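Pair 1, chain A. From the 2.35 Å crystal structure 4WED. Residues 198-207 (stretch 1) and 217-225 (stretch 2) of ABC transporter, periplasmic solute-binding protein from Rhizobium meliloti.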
# COMPACT_ATOMS: atom_id res chain seq x y z
N ASP A 198 -8.85 -10.71 24.19
CA ASP A 198 -10.30 -10.65 24.32
C ASP A 198 -10.73 -9.40 23.61
O ASP A 198 -9.90 -8.72 23.04
CB ASP A 198 -10.74 -10.63 25.79
CG ASP A 198 -10.28 -9.36 26.57
OD1 ASP A 198 -10.62 -8.16 26.19
OD2 ASP A 198 -9.62 -9.59 27.66
N ASP A 199 -12.00 -9.03 23.74
CA ASP A 199 -12.50 -7.84 23.03
C ASP A 199 -12.23 -6.42 23.62
O ASP A 199 -12.76 -5.46 23.08
CB ASP A 199 -14.01 -8.00 22.81
CG ASP A 199 -14.35 -9.29 22.08
OD1 ASP A 199 -13.44 -9.94 21.50
OD2 ASP A 199 -15.55 -9.65 22.08
N THR A 200 -11.44 -6.31 24.71
CA THR A 200 -11.04 -4.99 25.27
C THR A 200 -9.54 -4.71 25.05
O THR A 200 -9.16 -3.59 24.72
CB THR A 200 -11.45 -4.76 26.78
OG1 THR A 200 -10.36 -5.04 27.68
CG2 THR A 200 -12.64 -5.60 27.13
N GLN A 201 -8.71 -5.72 25.26
CA GLN A 201 -7.33 -5.62 24.85
C GLN A 201 -6.75 -6.98 24.46
O GLN A 201 -7.39 -8.03 24.62
CB GLN A 201 -6.48 -4.98 25.95
CG GLN A 201 -6.60 -5.64 27.30
CD GLN A 201 -5.77 -4.93 28.37
OE1 GLN A 201 -5.21 -3.83 28.16
NE2 GLN A 201 -5.64 -5.58 29.51
N SER A 202 -5.53 -6.92 23.92
CA SER A 202 -4.64 -8.07 23.73
C SER A 202 -3.26 -7.67 24.28
O SER A 202 -2.80 -6.54 24.07
CB SER A 202 -4.54 -8.45 22.22
OG SER A 202 -5.75 -9.07 21.77
N VAL A 203 -2.60 -8.63 24.92
CA VAL A 203 -1.41 -8.34 25.71
C VAL A 203 -0.25 -9.26 25.31
O VAL A 203 -0.41 -10.51 25.34
CB VAL A 203 -1.78 -8.58 27.19
CG1 VAL A 203 -0.63 -8.28 28.15
CG2 VAL A 203 -2.99 -7.74 27.56
N PHE A 204 0.92 -8.67 24.98
CA PHE A 204 2.12 -9.44 24.56
C PHE A 204 3.35 -9.16 25.43
O PHE A 204 3.49 -8.03 25.91
CB PHE A 204 2.45 -9.12 23.14
CG PHE A 204 1.28 -9.16 22.20
CD1 PHE A 204 0.96 -10.34 21.52
CD2 PHE A 204 0.50 -8.01 21.96
CE1 PHE A 204 -0.13 -10.39 20.65
CE2 PHE A 204 -0.59 -8.05 21.10
CZ PHE A 204 -0.91 -9.24 20.44
N GLU A 205 4.21 -10.18 25.65
CA GLU A 205 5.51 -10.06 26.39
C GLU A 205 6.72 -10.49 25.55
O GLU A 205 6.63 -11.45 24.82
CB GLU A 205 5.51 -10.94 27.60
N HIS A 206 7.85 -9.80 25.69
CA HIS A 206 9.06 -10.04 24.88
C HIS A 206 9.37 -11.54 24.83
O HIS A 206 9.30 -12.18 25.85
CB HIS A 206 10.27 -9.24 25.44
N TYR A 207 9.67 -12.10 23.65
CA TYR A 207 10.00 -13.53 23.57
C TYR A 207 11.48 -13.75 23.79
O TYR A 207 12.30 -13.33 23.00
CB TYR A 207 9.59 -14.16 22.24
CG TYR A 207 10.19 -15.54 22.03
CD1 TYR A 207 10.12 -16.51 23.03
CD2 TYR A 207 10.82 -15.89 20.84
CE1 TYR A 207 10.67 -17.76 22.87
CE2 TYR A 207 11.36 -17.16 20.66
CZ TYR A 207 11.29 -18.07 21.68
OH TYR A 207 11.82 -19.33 21.54
N TYR A 217 11.76 -2.70 25.79
CA TYR A 217 10.68 -2.79 26.78
C TYR A 217 10.07 -4.20 26.80
O TYR A 217 10.09 -4.94 25.79
CB TYR A 217 9.59 -1.77 26.44
CG TYR A 217 9.12 -1.85 25.01
CD1 TYR A 217 9.85 -1.26 23.96
CD2 TYR A 217 7.95 -2.51 24.69
CE1 TYR A 217 9.42 -1.36 22.63
CE2 TYR A 217 7.50 -2.59 23.38
CZ TYR A 217 8.25 -2.03 22.35
OH TYR A 217 7.78 -2.14 21.04
N GLU A 218 9.46 -4.51 27.95
CA GLU A 218 9.05 -5.84 28.36
C GLU A 218 7.71 -6.28 27.80
O GLU A 218 7.45 -7.50 27.72
CB GLU A 218 9.03 -5.95 29.91
N ARG A 219 6.85 -5.33 27.42
CA ARG A 219 5.44 -5.66 27.21
C ARG A 219 4.70 -4.71 26.26
O ARG A 219 5.03 -3.54 26.17
CB ARG A 219 4.75 -5.71 28.59
CG ARG A 219 3.24 -5.76 28.58
CD ARG A 219 2.74 -6.11 29.97
NE ARG A 219 1.33 -5.76 30.13
CZ ARG A 219 0.49 -6.40 30.93
NH1 ARG A 219 0.90 -7.42 31.66
NH2 ARG A 219 -0.78 -6.02 31.00
N LEU A 220 3.68 -5.23 25.58
CA LEU A 220 2.89 -4.46 24.62
C LEU A 220 1.45 -4.89 24.76
O LEU A 220 1.14 -6.07 24.64
CB LEU A 220 3.34 -4.73 23.19
CG LEU A 220 2.72 -3.94 22.04
CD1 LEU A 220 3.66 -3.97 20.81
CD2 LEU A 220 1.34 -4.41 21.63
N GLU A 221 0.59 -3.90 24.99
CA GLU A 221 -0.85 -4.09 25.10
C GLU A 221 -1.52 -3.39 23.96
O GLU A 221 -1.22 -2.22 23.67
CB GLU A 221 -1.38 -3.46 26.39
CG GLU A 221 -0.71 -3.90 27.68
CD GLU A 221 -1.30 -3.21 28.92
OE1 GLU A 221 -1.81 -2.07 28.80
OE2 GLU A 221 -1.26 -3.81 30.02
N ALA A 222 -2.46 -4.08 23.34
CA ALA A 222 -3.26 -3.51 22.26
C ALA A 222 -4.66 -3.26 22.77
O ALA A 222 -5.41 -4.22 22.98
CB ALA A 222 -3.30 -4.48 21.11
N LYS A 223 -5.04 -2.00 22.95
CA LYS A 223 -6.30 -1.67 23.57
C LYS A 223 -7.34 -1.36 22.49
O LYS A 223 -7.10 -0.52 21.61
CB LYS A 223 -6.15 -0.52 24.58
CG LYS A 223 -5.17 -0.82 25.72
CD LYS A 223 -5.82 -0.69 27.10
N VAL A 224 -8.49 -2.04 22.59
CA VAL A 224 -9.56 -1.89 21.61
C VAL A 224 -10.32 -0.60 21.95
O VAL A 224 -10.98 -0.53 22.98
CB VAL A 224 -10.49 -3.11 21.59
CG1 VAL A 224 -11.60 -2.97 20.54
CG2 VAL A 224 -9.71 -4.39 21.32
N ILE A 225 -10.17 0.42 21.10
CA ILE A 225 -10.92 1.67 21.21
C ILE A 225 -11.53 2.05 19.84
O ILE A 225 -10.88 2.70 19.05
CB ILE A 225 -10.04 2.81 21.73
CG1 ILE A 225 -9.30 2.37 22.99
CG2 ILE A 225 -10.87 4.06 22.03
CD1 ILE A 225 -8.45 3.48 23.58

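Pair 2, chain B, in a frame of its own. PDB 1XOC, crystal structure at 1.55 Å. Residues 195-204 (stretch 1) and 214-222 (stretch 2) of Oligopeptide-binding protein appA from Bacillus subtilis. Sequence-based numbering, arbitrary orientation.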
# COMPACT_ATOMS: atom_id res chain seq x y z
N GLN B 195 7.45 -20.28 7.89
CA GLN B 195 7.07 -19.09 8.62
C GLN B 195 8.34 -18.39 9.15
O GLN B 195 9.24 -19.01 9.71
CB GLN B 195 6.09 -19.44 9.75
CG GLN B 195 5.51 -18.22 10.48
CD GLN B 195 4.42 -17.51 9.70
OE1 GLN B 195 3.67 -18.14 8.94
NE2 GLN B 195 4.32 -16.19 9.89
N GLY B 196 8.41 -17.08 8.91
CA GLY B 196 9.53 -16.27 9.33
C GLY B 196 10.77 -16.37 8.45
O GLY B 196 11.80 -15.75 8.74
N GLN B 197 10.71 -17.14 7.36
CA GLN B 197 11.90 -17.38 6.56
C GLN B 197 11.65 -17.09 5.09
O GLN B 197 12.38 -16.30 4.50
CB GLN B 197 12.37 -18.80 6.72
CG GLN B 197 12.77 -19.13 8.11
CD GLN B 197 13.59 -20.39 8.18
OE1 GLN B 197 13.29 -21.28 8.97
NE2 GLN B 197 14.60 -20.50 7.32
N TYR B 198 10.70 -17.78 4.48
CA TYR B 198 10.46 -17.60 3.04
C TYR B 198 9.15 -18.18 2.55
O TYR B 198 8.58 -19.06 3.14
CB TYR B 198 11.59 -18.23 2.21
CG TYR B 198 11.70 -19.73 2.39
CD1 TYR B 198 12.59 -20.27 3.28
CD2 TYR B 198 10.89 -20.59 1.65
CE1 TYR B 198 12.67 -21.64 3.44
CE2 TYR B 198 10.98 -21.97 1.81
CZ TYR B 198 11.86 -22.47 2.69
OH TYR B 198 11.94 -23.85 2.86
N ILE B 199 8.72 -17.67 1.41
CA ILE B 199 7.63 -18.23 0.63
C ILE B 199 8.24 -18.61 -0.72
O ILE B 199 8.83 -17.76 -1.40
CB ILE B 199 6.52 -17.20 0.40
CG1 ILE B 199 5.92 -16.81 1.76
CG2 ILE B 199 5.47 -17.74 -0.56
CD1 ILE B 199 5.09 -15.60 1.75
N LYS B 200 8.07 -19.87 -1.11
CA LYS B 200 8.58 -20.37 -2.39
C LYS B 200 7.43 -20.66 -3.33
O LYS B 200 6.46 -21.32 -2.96
CB LYS B 200 9.38 -21.65 -2.16
CG LYS B 200 10.20 -22.08 -3.39
CD LYS B 200 11.07 -23.23 -3.03
CE LYS B 200 11.62 -23.99 -4.25
NZ LYS B 200 11.92 -25.42 -3.88
N LEU B 201 7.52 -20.10 -4.54
CA LEU B 201 6.57 -20.32 -5.62
C LEU B 201 7.27 -20.90 -6.86
O LEU B 201 8.45 -20.63 -7.09
CB LEU B 201 5.91 -19.01 -6.04
CG LEU B 201 5.36 -18.06 -4.96
CD1 LEU B 201 4.77 -16.84 -5.58
CD2 LEU B 201 4.29 -18.69 -4.11
N GLU B 202 6.52 -21.69 -7.64
CA GLU B 202 7.05 -22.41 -8.82
C GLU B 202 6.27 -21.93 -10.03
O GLU B 202 5.07 -21.64 -9.93
CB GLU B 202 6.80 -23.92 -8.71
CG GLU B 202 7.58 -24.58 -7.64
CD GLU B 202 7.39 -26.11 -7.61
OE1 GLU B 202 6.31 -26.57 -8.05
OE2 GLU B 202 8.31 -26.81 -7.11
N ALA B 203 6.94 -21.89 -11.18
CA ALA B 203 6.30 -21.50 -12.42
C ALA B 203 5.11 -22.36 -12.68
O ALA B 203 5.19 -23.58 -12.58
CB ALA B 203 7.27 -21.59 -13.58
N ASN B 204 3.99 -21.71 -13.03
CA ASN B 204 2.80 -22.39 -13.48
C ASN B 204 2.93 -22.75 -14.96
O ASN B 204 2.79 -21.87 -15.83
CB ASN B 204 1.61 -21.46 -13.31
CG ASN B 204 0.32 -22.06 -13.78
OD1 ASN B 204 0.27 -23.24 -14.15
ND2 ASN B 204 -0.75 -21.22 -13.80
N LEU B 214 11.23 -17.81 -15.61
CA LEU B 214 11.84 -18.19 -14.34
C LEU B 214 11.18 -19.45 -13.81
O LEU B 214 9.97 -19.60 -13.89
CB LEU B 214 11.72 -17.05 -13.29
CG LEU B 214 12.53 -15.80 -13.67
CD1 LEU B 214 12.08 -14.57 -12.88
CD2 LEU B 214 14.02 -16.05 -13.42
N ASP B 215 11.99 -20.38 -13.29
CA ASP B 215 11.49 -21.64 -12.76
C ASP B 215 10.83 -21.48 -11.39
O ASP B 215 9.80 -22.10 -11.13
CB ASP B 215 12.60 -22.67 -12.67
CG ASP B 215 13.13 -23.10 -14.03
OD1 ASP B 215 12.35 -23.19 -15.01
OD2 ASP B 215 14.33 -23.37 -14.11
N THR B 216 11.46 -20.67 -10.54
CA THR B 216 10.95 -20.38 -9.22
C THR B 216 11.17 -18.93 -8.80
O THR B 216 12.07 -18.26 -9.29
CB THR B 216 11.61 -21.28 -8.12
OG1 THR B 216 13.00 -20.95 -7.98
CG2 THR B 216 11.51 -22.74 -8.47
N VAL B 217 10.31 -18.46 -7.91
CA VAL B 217 10.49 -17.20 -7.22
C VAL B 217 10.37 -17.44 -5.73
O VAL B 217 9.40 -18.02 -5.26
CB VAL B 217 9.43 -16.18 -7.63
CG1 VAL B 217 9.59 -14.90 -6.84
CG2 VAL B 217 9.52 -15.90 -9.09
N THR B 218 11.38 -17.01 -4.99
CA THR B 218 11.38 -17.15 -3.55
C THR B 218 11.34 -15.76 -2.91
O THR B 218 12.12 -14.90 -3.26
CB THR B 218 12.66 -17.87 -3.11
OG1 THR B 218 12.70 -19.18 -3.68
CG2 THR B 218 12.66 -18.11 -1.63
N TYR B 219 10.41 -15.57 -1.99
CA TYR B 219 10.25 -14.30 -1.30
C TYR B 219 10.83 -14.52 0.08
O TYR B 219 10.21 -15.15 0.91
CB TYR B 219 8.76 -13.97 -1.20
CG TYR B 219 8.35 -12.53 -0.92
CD1 TYR B 219 7.94 -12.13 0.33
CD2 TYR B 219 8.28 -11.61 -1.94
CE1 TYR B 219 7.53 -10.86 0.57
CE2 TYR B 219 7.87 -10.33 -1.71
CZ TYR B 219 7.49 -9.95 -0.46
OH TYR B 219 7.07 -8.68 -0.20
N LYS B 220 12.03 -14.01 0.29
CA LYS B 220 12.80 -14.34 1.47
C LYS B 220 12.67 -13.24 2.49
O LYS B 220 12.99 -12.10 2.22
CB LYS B 220 14.26 -14.56 1.10
CG LYS B 220 15.09 -15.12 2.24
CD LYS B 220 16.50 -15.44 1.80
CE LYS B 220 17.29 -16.04 2.96
NZ LYS B 220 18.67 -16.29 2.55
N VAL B 221 12.19 -13.59 3.67
CA VAL B 221 11.91 -12.61 4.69
C VAL B 221 13.16 -12.32 5.52
O VAL B 221 13.69 -13.19 6.18
CB VAL B 221 10.78 -13.06 5.61
CG1 VAL B 221 10.43 -11.97 6.56
CG2 VAL B 221 9.57 -13.45 4.80
N ILE B 222 13.60 -11.07 5.46
CA ILE B 222 14.79 -10.64 6.15
C ILE B 222 14.48 -9.31 6.83
O ILE B 222 14.71 -8.26 6.25
CB ILE B 222 15.98 -10.47 5.17
CG1 ILE B 222 16.14 -11.71 4.26
CG2 ILE B 222 17.27 -10.19 5.93
CD1 ILE B 222 17.14 -11.50 3.17
O HOH W 1 14.98 -16.06 5.51

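The sharpest difference lies on the more exposed face of the two antiparallel strand pairs, where pair 1 has a salt bridge, whereas none is found within or between the stretches of pair 2. In pair 1, Arg219(A) and Glu221(A), two residues apart on one strand and so on the same face, form this salt bridge, with Arg219(A) NH2 2.5 Å from Glu221(A) OE2, a very short hydrogen bond. The extended arginine (chi1 to chi3 all t) lays its guanidinium against the neighbouring strand: Val203(A) CG1 sits over one face of it, 3.5 Å from Arg219(A) CZ. The superposition puts Thr216(B) and Thr218(B) at the two charged positions and Lys200(B) at the valine. Here the long chain comes from the opposite strand: Lys200(B), t at all four chi angles, runs past both threonines, its CG 3.8 Å from Thr218(B) OG1 and its CE 4.4 Å from Thr216(B) CG2.

The backbone beneath is nearly identical. Fourteen central residues superpose with an RMSD of 0.4 Å; the strands are antiparallel at 171° in pair 1 and 173° in pair 2, and the stretches bury 610 and 590 Å². Each pair has six backbone hydrogen bonds across the stretches, at matching positions. Val224(A) N donates to Thr200(A) O at 2.7 Å, as Val221(B) N does to Gln197(B) O at 2.8 Å; at the other end, His206(A) N reaches Glu218(A) O at 3.1 Å and Ala203(B) N reaches Asp215(B) O at 2.9 Å.

On the buried face, bulk is distributed differently. Phe204(A) matches Leu201(B), and Leu220(A) matches Val217(B). The phenylalanine packs on its cross-strand partner, Phe204(A) CD2 to Leu220(A) CD2 being 3.7 Å, and its ring edge also approaches the small neighbouring residue, with Phe204(A) CE2 4.5 Å from Ala222(A) CB. One pair along, small Ser202(A) and Ala222(A) are matched by Ile199(B) and Tyr219(B). These larger residues meet near their roots, Ile199(B) CB to Tyr219(B) CB at 4.2 Å, while the end of the tyrosine leads away.

The shared frame loosens before the first strand: Asp198(A) and Gln195(B) lie 1.9 Å apart at CA. Asp198(A) OD1 accepts hydrogen bonds from Thr200(A) N at 2.5 Å and Gln201(A) N at 3.2 Å, tying the loop to the strand start. In pair 2 the matching Gln195(B) points away, and Gly196(B), at Asp199(A)'s position, adopts a positive phi of 79°, which favours glycine. A water beside the first cross-strand hydrogen bond donates to Gln197(B) O at 2.8 Å and Val221(B) O at 3.2 Å, linking the two stretches.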